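Local coordinates for PKS (Streptomyces albus, PDB 4OQJ), which probably catalyses decarboxylative condensation of acyl chains as a ketosynthase region of an AT-less type I polyketide synthase that makes the antibiotic oxazolomycin, at residues A[35-38]-A[39-42]; A[87-90]-A[91-94]; A[475-478]-A[479-483]; A[595-598]-A[599-603]. All blocks are in the same frame, centred on the assembly; numbering follows the deposited sequence.

Contact 1: A[35-38]-A[39-42]; sequences AATP and DTFW
Two threonine hydroxyls meet where the loop after strand 23-31 turns into helix 38-46: Thr37 OG1 and Thr40 OG1 are hydrogen-bonded at 2.9 Å, and either may give the proton. Both side chains adopt the same rotamer, each hydroxyl lying between its own backbone N and carbonyl carbon (chi1 64° for Thr37, 49° for Thr40), and they cross at roughly a right angle. These torsions bring the two hydroxyl oxygens together at the start of the helix. Thr40 OG1 also sits 3.1 Å from the backbone Thr37 N. The methyl of Ala35 comes in beside it, Ala35 CB lying 3.6 Å from Phe41 CA and 3.9 Å from Phe41 CB. The phenyl ring leaves in another direction, because CG of Phe41 is anti to the backbone N (chi1 -174°); it reaches Ile382 and Leu386 of helix 376-390 and meets Phe32 edge-to-face. Trp42 swings out likewise to stack on His390. The first helical turn closes through Phe41 N to Thr37 O (3.0 Å) and Trp42 N to Pro38 O (2.8 Å). Pro38, with no N-H to donate, fits this turn, and its side chain touches Leu28 of strand 23-31. The arrangement is that of a helix N-terminus with threonine at the N-cap and proline next, here in the N-terminal half of the ketosynthase.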
loop_
_atom_site.group_PDB
_atom_site.type_symbol
_atom_site.label_atom_id
_atom_site.label_comp_id
_atom_site.label_asym_id
_atom_site.label_seq_id
_atom_site.Cartn_x
_atom_site.Cartn_y
_atom_site.Cartn_z
ATOM N N ALA A 35 26.376 7.415 8.365
ATOM C CA ALA A 35 25.751 8.711 8.064
ATOM C C ALA A 35 24.412 8.873 8.724
ATOM O O ALA A 35 23.451 8.214 8.331
ATOM C CB ALA A 35 25.582 8.887 6.553
ATOM N N ALA A 36 24.336 9.798 9.669
ATOM C CA ALA A 36 23.100 10.045 10.407
ATOM C C ALA A 36 22.264 11.187 9.819
ATOM O O ALA A 36 21.201 11.509 10.337
ATOM C CB ALA A 36 23.427 10.341 11.874
ATOM N N THR A 37 22.764 11.831 8.771
ATOM C CA THR A 37 22.043 12.936 8.138
ATOM C C THR A 37 22.298 12.939 6.632
ATOM O O THR A 37 23.212 12.290 6.161
ATOM C CB THR A 37 22.485 14.299 8.678
ATOM O OG1 THR A 37 23.863 14.517 8.333
ATOM C CG2 THR A 37 22.307 14.385 10.196
ATOM N N PRO A 38 21.501 13.689 5.877
ATOM C CA PRO A 38 21.782 13.812 4.445
ATOM C C PRO A 38 23.158 14.412 4.166
ATOM O O PRO A 38 23.818 13.985 3.222
ATOM C CB PRO A 38 20.664 14.738 3.954
ATOM C CG PRO A 38 19.527 14.463 4.894
ATOM C CD PRO A 38 20.179 14.241 6.233
ATOM N N ASP A 39 23.585 15.381 4.971
ATOM C CA ASP A 39 24.869 16.046 4.744
ATOM C C ASP A 39 26.011 15.078 4.941
ATOM O O ASP A 39 26.952 15.064 4.145
ATOM C CB ASP A 39 25.048 17.244 5.672
ATOM C CG ASP A 39 24.327 18.492 5.172
ATOM O OD1 ASP A 39 23.709 18.442 4.087
ATOM O OD2 ASP A 39 24.394 19.530 5.867
ATOM N N THR A 40 25.948 14.256 5.985
ATOM C CA THR A 40 27.024 13.291 6.200
ATOM C C THR A 40 26.928 12.159 5.162
ATOM O O THR A 40 27.929 11.518 4.831
ATOM C CB THR A 40 27.021 12.713 7.644
ATOM O OG1 THR A 40 25.711 12.267 8.013
ATOM C CG2 THR A 40 27.459 13.773 8.641
ATOM N N PHE A 41 25.730 11.905 4.646
ATOM C CA PHE A 41 25.566 10.888 3.600
ATOM C C PHE A 41 26.220 11.392 2.315
ATOM O O PHE A 41 26.888 10.642 1.611
ATOM C CB PHE A 41 24.075 10.571 3.380
ATOM C CG PHE A 41 23.808 9.425 2.428
ATOM C CD1 PHE A 41 24.617 8.284 2.413
ATOM C CD2 PHE A 41 22.709 9.464 1.581
ATOM C CE1 PHE A 41 24.355 7.223 1.543
ATOM C CE2 PHE A 41 22.428 8.394 0.714
ATOM C CZ PHE A 41 23.258 7.274 0.703
ATOM N N TRP A 42 26.041 12.673 2.019
ATOM C CA TRP A 42 26.656 13.242 0.840
ATOM C C TRP A 42 28.167 13.175 0.961
ATOM O O TRP A 42 28.868 13.041 -0.041
ATOM C CB TRP A 42 26.217 14.683 0.622
ATOM C CG TRP A 42 26.913 15.284 -0.542
ATOM C CD1 TRP A 42 27.758 16.346 -0.534
ATOM C CD2 TRP A 42 26.841 14.833 -1.902
ATOM N NE1 TRP A 42 28.215 16.595 -1.806
ATOM C CE2 TRP A 42 27.662 15.682 -2.664
ATOM C CE3 TRP A 42 26.145 13.801 -2.547
ATOM C CZ2 TRP A 42 27.818 15.531 -4.044
ATOM C CZ3 TRP A 42 26.294 13.652 -3.910
ATOM C CH2 TRP A 42 27.141 14.512 -4.649
#

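Contact 2: A[87-90]-A[91-94]; sequences KFDA and GLFG
A tight local fold, an inverse gamma turn centred on Asp89 followed by a type I beta turn from Gly91 to Gly94, shapes the loop between strand 75-79 and helix 97-102 of the ketosynthase. Asp89 joins the two turns through its carboxylate. With CG set anti to the backbone N (chi1 -166°), the group reaches forward along the chain, and Asp89 OD1 accepts a hydrogen bond from Leu92 N at 3.2 Å. The N-H points fairly straight at it but arrives from above the carboxylate plane, 59° out of it. The same N-H makes a weak bond to Asp89 O, so side chain and main chain of one residue share it. The other oxygen, OD2, is taken by Glu700 N, which ties this loop to a segment near the end of the modelled chain, while Glu112 accepts Asp89 N. The rings of Phe88 and Phe93 lie almost parallel, their planes 9° apart, yet they are slid past each other, the centroids 5.6 Å apart with scant overlap. They touch at Phe88 CZ and Phe93 CD2, 3.7 Å apart, and both side chains rest on helix 105-121. Phe93 CD2 also lies 3.3 Å from Asp89 O, and Leu92 CD2 sits above one face of the same ring near its rim. A water links the carboxylate to the start of the second turn, donating to Asp89 OD1 at 2.8 Å and accepting from Gly91 N at 3.1 Å.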
loop_
_atom_site.group_PDB
_atom_site.type_symbol
_atom_site.label_atom_id
_atom_site.label_comp_id
_atom_site.label_asym_id
_atom_site.label_seq_id
_atom_site.Cartn_x
_atom_site.Cartn_y
_atom_site.Cartn_z
ATOM N N LYS A 87 18.712 3.824 20.389
ATOM C CA LYS A 87 18.408 5.099 21.062
ATOM C C LYS A 87 17.073 5.670 20.597
ATOM O O LYS A 87 16.713 5.544 19.427
ATOM C CB LYS A 87 19.521 6.117 20.809
ATOM C CG LYS A 87 20.930 5.614 21.159
ATOM C CD LYS A 87 21.054 5.257 22.627
ATOM C CE LYS A 87 22.519 5.015 23.038
ATOM N NZ LYS A 87 23.187 3.988 22.185
ATOM N N PHE A 88 16.331 6.291 21.511
ATOM C CA PHE A 88 15.007 6.829 21.178
ATOM C C PHE A 88 14.528 7.834 22.218
ATOM O O PHE A 88 14.572 7.575 23.430
ATOM C CB PHE A 88 14.006 5.674 21.032
ATOM C CG PHE A 88 12.591 6.098 20.746
ATOM C CD1 PHE A 88 12.255 6.676 19.534
ATOM C CD2 PHE A 88 11.585 5.867 21.681
ATOM C CE1 PHE A 88 10.943 7.043 19.254
ATOM C CE2 PHE A 88 10.261 6.229 21.423
ATOM C CZ PHE A 88 9.936 6.822 20.206
ATOM N N ASP A 89 14.066 8.988 21.736
ATOM C CA ASP A 89 13.630 10.071 22.622
ATOM C C ASP A 89 12.164 9.891 22.989
ATOM O O ASP A 89 11.279 10.573 22.456
ATOM C CB ASP A 89 13.847 11.430 21.959
ATOM C CG ASP A 89 13.724 12.598 22.943
ATOM O OD1 ASP A 89 13.097 12.467 24.029
ATOM O OD2 ASP A 89 14.272 13.669 22.621
ATOM N N ALA A 90 11.914 8.986 23.919
ATOM C CA ALA A 90 10.552 8.608 24.253
ATOM C C ALA A 90 9.779 9.782 24.845
ATOM O O ALA A 90 8.592 9.945 24.572
ATOM C CB ALA A 90 10.556 7.441 25.215
ATOM N N GLY A 91 10.455 10.603 25.640
ATOM C CA GLY A 91 9.810 11.746 26.270
ATOM C C GLY A 91 9.205 12.706 25.258
ATOM O O GLY A 91 8.100 13.208 25.436
ATOM N N LEU A 92 9.944 12.958 24.188
ATOM C CA LEU A 92 9.499 13.867 23.150
ATOM C C LEU A 92 8.194 13.391 22.544
ATOM O O LEU A 92 7.323 14.201 22.203
ATOM C CB LEU A 92 10.561 13.987 22.062
ATOM C CG LEU A 92 10.153 14.782 20.827
ATOM C CD1 LEU A 92 9.926 16.247 21.171
ATOM C CD2 LEU A 92 11.199 14.621 19.739
ATOM N N PHE A 93 8.050 12.071 22.415
ATOM C CA PHE A 93 6.861 11.512 21.780
ATOM C C PHE A 93 5.802 11.040 22.789
ATOM O O PHE A 93 4.819 10.409 22.418
ATOM C CB PHE A 93 7.273 10.366 20.859
ATOM C CG PHE A 93 8.131 10.809 19.723
ATOM C CD1 PHE A 93 7.606 11.604 18.717
ATOM C CD2 PHE A 93 9.474 10.473 19.674
ATOM C CE1 PHE A 93 8.402 12.033 17.662
ATOM C CE2 PHE A 93 10.268 10.910 18.629
ATOM C CZ PHE A 93 9.725 11.687 17.622
ATOM N N GLY A 94 5.987 11.373 24.057
ATOM C CA GLY A 94 4.988 11.053 25.067
ATOM C C GLY A 94 4.834 9.561 25.276
ATOM O O GLY A 94 3.745 9.070 25.553
HETATM O O HOH W 1 13.475 10.962 26.312
#

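Contact 3: A[475-478]-A[479-483]; sequences AALD and TATAD
Thr481 folds its hydroxyl back on the preceding turn of helix 474-490 to meet the carbonyl of Leu477. At the root of the side chain, Thr481 CB is 3.4 Å from Leu477 O and stands equally near Asp478 O, so it straddles two successive carbonyls. From there the branches part. The methyl CG2 is anti to the backbone N, which leaves OG1 beside that N and opposite the carbonyl carbon (chi1 -57°), directed down the helix wall. Thr481 OG1 then gives its proton to Leu477 O at 2.7 Å, coming from above the carbonyl plane, 38° out of it. Thr481 N binds the same Leu477 O at 2.9 Å from the opposite face, so two donors of one residue grip it. The hydroxyl has a further partner in Arg514 NH1, and this guanidinium also forms a salt bridge with Asp478 OD1, which joins the two side chains on one flank of the helix. Thr479 has the same rotamer, and its OG1 stands 3.1 Å from Ala475 O. The i to i+4 backbone bonding continues through Ala480 N to Ala476 O and Ala482 N to Asp478 O. Leu477 and Thr481 lean on Leu469 of strand 465-471, and Ala476 faces Tyr697 and Pro698 near the end of the modelled chain. A threonine hydroxyl bonded to the carbonyl four residues earlier is a familiar feature of alpha helices.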
loop_
_atom_site.group_PDB
_atom_site.type_symbol
_atom_site.label_atom_id
_atom_site.label_comp_id
_atom_site.label_asym_id
_atom_site.label_seq_id
_atom_site.Cartn_x
_atom_site.Cartn_y
_atom_site.Cartn_z
ATOM N N ALA A 475 18.892 20.616 27.831
ATOM C CA ALA A 475 20.053 20.080 27.140
ATOM C C ALA A 475 19.814 20.091 25.634
ATOM O O ALA A 475 20.692 20.490 24.854
ATOM C CB ALA A 475 20.361 18.680 27.631
ATOM N N ALA A 476 18.620 19.665 25.221
ATOM C CA ALA A 476 18.268 19.668 23.802
ATOM C C ALA A 476 18.256 21.096 23.244
ATOM O O ALA A 476 18.707 21.332 22.119
ATOM C CB ALA A 476 16.905 18.989 23.583
ATOM N N LEU A 477 17.738 22.040 24.030
ATOM C CA LEU A 477 17.679 23.443 23.612
ATOM C C LEU A 477 19.087 24.001 23.386
ATOM O O LEU A 477 19.358 24.649 22.365
ATOM C CB LEU A 477 16.930 24.284 24.654
ATOM C CG LEU A 477 16.716 25.766 24.328
ATOM C CD1 LEU A 477 15.819 25.921 23.113
ATOM C CD2 LEU A 477 16.132 26.494 25.533
ATOM N N ASP A 478 19.996 23.721 24.317
ATOM C CA ASP A 478 21.388 24.148 24.151
ATOM C C ASP A 478 22.027 23.539 22.903
ATOM O O ASP A 478 22.685 24.252 22.133
ATOM C CB ASP A 478 22.211 23.799 25.392
ATOM C CG ASP A 478 21.913 24.719 26.571
ATOM O OD1 ASP A 478 21.373 25.829 26.350
ATOM O OD2 ASP A 478 22.211 24.332 27.723
ATOM N N THR A 479 21.826 22.234 22.688
ATOM C CA THR A 479 22.393 21.586 21.520
ATOM C C THR A 479 21.814 22.172 20.249
ATOM O O THR A 479 22.543 22.421 19.288
ATOM C CB THR A 479 22.139 20.050 21.528
ATOM O OG1 THR A 479 22.704 19.468 22.710
ATOM C CG2 THR A 479 22.744 19.387 20.306
ATOM N N ALA A 480 20.496 22.366 20.228
ATOM C CA ALA A 480 19.841 22.933 19.052
ATOM C C ALA A 480 20.365 24.340 18.764
ATOM O O ALA A 480 20.542 24.718 17.598
ATOM C CB ALA A 480 18.327 22.958 19.237
ATOM N N THR A 481 20.593 25.114 19.826
ATOM C CA THR A 481 21.173 26.452 19.696
ATOM C C THR A 481 22.582 26.398 19.082
ATOM O O THR A 481 22.895 27.143 18.145
ATOM C CB THR A 481 21.225 27.151 21.053
ATOM O OG1 THR A 481 19.905 27.201 21.611
ATOM C CG2 THR A 481 21.786 28.597 20.917
ATOM N N ALA A 482 23.425 25.510 19.599
ATOM C CA ALA A 482 24.766 25.322 19.034
ATOM C C ALA A 482 24.696 24.866 17.575
ATOM O O ALA A 482 25.413 25.391 16.725
ATOM C CB ALA A 482 25.545 24.326 19.865
ATOM N N ASP A 483 23.821 23.904 17.278
ATOM C CA ASP A 483 23.640 23.430 15.906
ATOM C C ASP A 483 23.237 24.553 14.954
ATOM O O ASP A 483 23.731 24.627 13.828
ATOM C CB ASP A 483 22.563 22.328 15.828
ATOM C CG ASP A 483 23.003 20.999 16.452
ATOM O OD1 ASP A 483 24.217 20.799 16.688
ATOM O OD2 ASP A 483 22.115 20.143 16.694
#

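Contact 4: A[595-598]-A[599-603]; sequences DAAF and AVQYA
Phe598 and Tyr602, one turn apart on the alpha helix 594-610, lie side by side and point the same way from the helix surface. CG is anti to the backbone N in both, and with similar chi2 values the planes differ by only 20°. The rings are nevertheless slid along each other, the centroids 5.6 Å apart, so little ring surface overlaps. The methylene of Tyr602 lies over one face of the Phe598 ring, toward its rim: Tyr602 CB is 4.2 Å from the ring centroid, in a CH-pi contact whose closest carbon is Phe598 CE2 at 3.9 Å. Helix 627-635 receives both rings, Phe598 on Ala629, Leu632 and Leu633 and Tyr602 on Leu632. Their backbones are joined as well, Tyr602 N reaching Phe598 O at 2.7 Å, nearly along the C=O axis.

Gln601 leaves the helix on another side. With CG anti to the carbonyl carbon (chi1 -73°) and the chain extended beyond it, the amide lies back along the previous turn, and OE1 takes a hydrogen bond from Val551 N, which fixes the flip of the amide. Ala599 and Val600 pack on Phe574 of helix 568-581, so the helix is enclosed on several sides. Ala597 O is doubly bound: Gln601 N meets it at 3.3 Å from one face, while from the opposite face Gln601 NE2 approaches at 3.2 Å, high above the carbonyl plane (68° out of it) although the oxygen lies in the plane of the glutamine amide.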
loop_
_atom_site.group_PDB
_atom_site.type_symbol
_atom_site.label_atom_id
_atom_site.label_comp_id
_atom_site.label_asym_id
_atom_site.label_seq_id
_atom_site.Cartn_x
_atom_site.Cartn_y
_atom_site.Cartn_z
ATOM N N ASP A 595 -1.240 61.330 26.042
ATOM C CA ASP A 595 -2.081 60.822 24.963
ATOM C C ASP A 595 -1.222 60.053 23.960
ATOM O O ASP A 595 -1.606 58.981 23.486
ATOM C CB ASP A 595 -2.847 61.968 24.279
ATOM C CG ASP A 595 -1.925 63.069 23.719
ATOM O OD1 ASP A 595 -0.749 63.182 24.144
ATOM O OD2 ASP A 595 -2.394 63.845 22.851
ATOM N N ALA A 596 -0.041 60.589 23.670
ATOM C CA ALA A 596 0.873 59.983 22.719
ATOM C C ALA A 596 1.456 58.691 23.275
ATOM O O ALA A 596 1.551 57.691 22.574
ATOM C CB ALA A 596 1.979 60.958 22.371
ATOM N N ALA A 597 1.838 58.712 24.547
ATOM C CA ALA A 597 2.397 57.527 25.187
ATOM C C ALA A 597 1.344 56.431 25.262
ATOM O O ALA A 597 1.646 55.265 25.026
ATOM C CB ALA A 597 2.924 57.859 26.579
ATOM N N PHE A 598 0.107 56.801 25.582
ATOM C CA PHE A 598 -0.980 55.831 25.582
ATOM C C PHE A 598 -1.149 55.199 24.200
ATOM O O PHE A 598 -1.124 53.977 24.066
ATOM C CB PHE A 598 -2.301 56.473 26.008
ATOM C CG PHE A 598 -3.471 55.549 25.874
ATOM C CD1 PHE A 598 -3.751 54.613 26.860
ATOM C CD2 PHE A 598 -4.272 55.588 24.752
ATOM C CE1 PHE A 598 -4.814 53.744 26.724
ATOM C CE2 PHE A 598 -5.335 54.722 24.617
ATOM C CZ PHE A 598 -5.604 53.799 25.606
ATOM N N ALA A 599 -1.326 56.039 23.182
ATOM C CA ALA A 599 -1.583 55.579 21.813
ATOM C C ALA A 599 -0.562 54.544 21.334
ATOM O O ALA A 599 -0.943 53.482 20.854
ATOM C CB ALA A 599 -1.605 56.757 20.860
ATOM N N VAL A 600 0.721 54.850 21.469
ATOM C CA VAL A 600 1.771 53.929 21.049
ATOM C C VAL A 600 1.662 52.597 21.783
ATOM O O VAL A 600 1.797 51.541 21.178
ATOM C CB VAL A 600 3.167 54.513 21.290
ATOM C CG1 VAL A 600 4.258 53.519 20.862
ATOM C CG2 VAL A 600 3.324 55.802 20.519
ATOM N N GLN A 601 1.404 52.647 23.088
ATOM C CA GLN A 601 1.325 51.427 23.878
ATOM C C GLN A 601 0.063 50.634 23.545
ATOM O O GLN A 601 0.121 49.414 23.442
ATOM C CB GLN A 601 1.374 51.748 25.377
ATOM C CG GLN A 601 2.755 52.168 25.865
ATOM C CD GLN A 601 2.799 52.463 27.359
ATOM O OE1 GLN A 601 3.155 51.606 28.162
ATOM N NE2 GLN A 601 2.459 53.685 27.727
ATOM N N TYR A 602 -1.065 51.329 23.379
ATOM C CA TYR A 602 -2.323 50.680 23.038
ATOM C C TYR A 602 -2.214 49.989 21.687
ATOM O O TYR A 602 -2.612 48.832 21.532
ATOM C CB TYR A 602 -3.486 51.692 23.017
ATOM C CG TYR A 602 -4.808 51.065 22.623
ATOM C CD1 TYR A 602 -5.598 50.413 23.562
ATOM C CD2 TYR A 602 -5.266 51.120 21.317
ATOM C CE1 TYR A 602 -6.807 49.833 23.208
ATOM C CE2 TYR A 602 -6.474 50.550 20.955
ATOM C CZ TYR A 602 -7.238 49.901 21.904
ATOM O OH TYR A 602 -8.444 49.327 21.548
ATOM N N ALA A 603 -1.665 50.695 20.707
ATOM C CA ALA A 603 -1.509 50.130 19.374
ATOM C C ALA A 603 -0.582 48.909 19.400
ATOM O O ALA A 603 -0.831 47.927 18.697
ATOM C CB ALA A 603 -0.985 51.173 18.427
#

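All four contacts are local and follow one another along the chain, so none nests in or crosses another. Contact 1 turns the chain from the loop after strand 23-31 into helix 38-46, bringing that helix against helix 376-390. Contact 2 curls the loop before helix 97-102 and rests it on helix 105-121. Contacts 3 and 4 close no loop, since each lies within a single helix, 474-490 and 594-610. Residues 697-702, near the end of the modelled chain, link contacts 2 and 3, whose nearest atoms are about 6 Å apart, with Tyr697 touching both. Contact 4 stands well away, its centre about 39 Å from that of contact 3, among helices 568-581, 585-590 and 627-635.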